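Local coordinates for protein integrase (PDB 3KKR) that probably inserts the DNA copy of the bovine immunodeficiency virus genome into host chromosomes, as retroviral integrases do, at residues V21-G26 with G93-A98. Numbering follows the deposited sequence.
Sequences VETNSG and GVVERA
Val-94, on helix 89-110, packs into the turn that joins strands 16-22 and 27-33 of an RNase H-like integrase core, where the helix lies against one face of the mixed sheet. Val-94 CB sits 3.9 Å from Thr-23 O. From there the two methyls part. Val-94 CG2, anti to its own carbonyl carbon, meets Thr-23 O at 3.6 Å, a van der Waals contact with the carbonyl oxygen. Val-94 CG1, anti to the backbone N (chi1 168°), reaches deeper: it touches the same oxygen, comes within 3.9 Å of Gly-26 CA, and lies 4.1 Å from Val-21 CG1. Gly-26 turns with a positive phi, a conformation that favours glycine, and presents its CA to the methyl.

One helical turn further on, Ala-98 CB faces both methyls of Val-21, 3.9 Å from CG1 and from CG2, while Val-95 CG2 reaches the CB of Val-21 and, more loosely, the methyl of Thr-23. Val-95 also rests on Gln-6 and Asp-8 of strand 4-11. No hydrogen bond crosses between helix and hairpin; the contact is apolar packing, largely buried.

A bond from Gly-26 N back to Glu-22 O closes the turn. On the side away from the helix, the Glu-22 side chain folds over the loop, packed against Trp-5 and Tyr-143. Glu-22 OE2 accepts twice from Ser-25: the backbone N arrives nearly in line with the C-O bond, whereas Ser-25 OG, 2.8 Å from Glu-22 OE2, comes from above the carboxylate plane, 39° out of it.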
loop_
_atom_site.group_PDB
_atom_site.type_symbol
_atom_site.label_atom_id
_atom_site.label_comp_id
_atom_site.label_asym_id
_atom_site.label_seq_id
_atom_site.Cartn_x
_atom_site.Cartn_y
_atom_site.Cartn_z
ATOM N N VAL A 21 0.696 0.173 -2.375
ATOM C CA VAL A 21 2.012 0.682 -2.701
ATOM C C VAL A 21 1.906 1.943 -3.536
ATOM O O VAL A 21 1.204 1.979 -4.543
ATOM C CB VAL A 21 2.848 -0.359 -3.463
ATOM C CG1 VAL A 21 4.279 0.142 -3.659
ATOM C CG2 VAL A 21 2.842 -1.687 -2.718
ATOM N N GLU A 22 2.602 2.982 -3.099
ATOM C CA GLU A 22 2.726 4.194 -3.885
ATOM C C GLU A 22 3.832 3.963 -4.911
ATOM O O GLU A 22 4.996 3.804 -4.560
ATOM C CB GLU A 22 3.054 5.372 -2.975
ATOM C CG GLU A 22 2.523 6.690 -3.484
ATOM C CD GLU A 22 3.504 7.415 -4.374
ATOM O OE1 GLU A 22 3.086 8.382 -5.036
ATOM O OE2 GLU A 22 4.692 7.028 -4.404
ATOM N N THR A 23 3.461 3.941 -6.181
ATOM C CA THR A 23 4.344 3.435 -7.219
ATOM C C THR A 23 5.509 4.342 -7.549
ATOM O O THR A 23 6.434 3.927 -8.231
ATOM C CB THR A 23 3.574 3.186 -8.503
ATOM O OG1 THR A 23 2.921 4.401 -8.900
ATOM C CG2 THR A 23 2.540 2.087 -8.290
ATOM N N ASN A 24 5.467 5.579 -7.085
ATOM C CA ASN A 24 6.573 6.491 -7.340
ATOM C C ASN A 24 7.684 6.353 -6.304
ATOM O O ASN A 24 8.866 6.335 -6.646
ATOM C CB ASN A 24 6.089 7.943 -7.386
ATOM C CG ASN A 24 7.234 8.923 -7.525
ATOM O OD1 ASN A 24 8.051 8.806 -8.436
ATOM N ND2 ASN A 24 7.313 9.882 -6.611
ATOM N N SER A 25 7.298 6.257 -5.033
ATOM C CA SER A 25 8.261 6.219 -3.942
ATOM C C SER A 25 8.557 4.799 -3.463
ATOM O O SER A 25 9.595 4.551 -2.845
ATOM C CB SER A 25 7.772 7.071 -2.768
ATOM O OG SER A 25 6.499 6.642 -2.321
ATOM N N GLY A 26 7.653 3.872 -3.763
ATOM C CA GLY A 26 7.741 2.528 -3.233
ATOM C C GLY A 26 7.242 2.474 -1.802
ATOM O O GLY A 26 7.409 1.474 -1.113
ATOM N N GLY A 93 6.727 -3.561 -11.237
ATOM C CA GLY A 93 8.032 -3.877 -10.692
ATOM C C GLY A 93 8.197 -3.310 -9.300
ATOM O O GLY A 93 8.616 -4.014 -8.377
ATOM N N VAL A 94 7.862 -2.032 -9.156
ATOM C CA VAL A 94 7.859 -1.367 -7.854
ATOM C C VAL A 94 7.005 -2.136 -6.839
ATOM O O VAL A 94 7.400 -2.326 -5.693
ATOM C CB VAL A 94 7.353 0.102 -7.980
ATOM C CG1 VAL A 94 7.074 0.712 -6.608
ATOM C CG2 VAL A 94 8.353 0.948 -8.758
ATOM N N VAL A 95 5.835 -2.583 -7.273
ATOM C CA VAL A 95 4.914 -3.289 -6.393
ATOM C C VAL A 95 5.471 -4.633 -5.959
ATOM O O VAL A 95 5.398 -4.996 -4.789
ATOM C CB VAL A 95 3.559 -3.516 -7.077
ATOM C CG1 VAL A 95 2.665 -4.376 -6.208
ATOM C CG2 VAL A 95 2.904 -2.193 -7.351
ATOM N N GLU A 96 6.035 -5.371 -6.909
ATOM C CA GLU A 96 6.530 -6.703 -6.611
ATOM C C GLU A 96 7.708 -6.656 -5.660
ATOM O O GLU A 96 7.775 -7.429 -4.712
ATOM C CB GLU A 96 6.872 -7.464 -7.889
ATOM C CG GLU A 96 5.642 -7.884 -8.678
ATOM C CD GLU A 96 4.865 -9.007 -8.009
ATOM O OE1 GLU A 96 5.386 -9.593 -7.036
ATOM O OE2 GLU A 96 3.738 -9.309 -8.460
ATOM N N ARG A 97 8.635 -5.745 -5.897
ATOM C CA ARG A 97 9.724 -5.578 -4.959
ATOM C C ARG A 97 9.160 -5.242 -3.578
ATOM O O ARG A 97 9.562 -5.833 -2.572
ATOM C CB ARG A 97 10.683 -4.487 -5.425
ATOM C CG ARG A 97 11.910 -4.351 -4.543
ATOM C CD ARG A 97 12.858 -3.288 -5.058
ATOM N NE ARG A 97 12.251 -1.959 -5.042
ATOM C CZ ARG A 97 12.797 -0.885 -5.608
ATOM N NH1 ARG A 97 12.177 0.289 -5.546
ATOM N NH2 ARG A 97 13.963 -0.981 -6.242
ATOM N N ALA A 98 8.215 -4.306 -3.531
ATOM C CA ALA A 98 7.651 -3.882 -2.256
ATOM C C ALA A 98 7.075 -5.074 -1.510
ATOM O O ALA A 98 7.305 -5.239 -0.311
ATOM C CB ALA A 98 6.593 -2.826 -2.462
#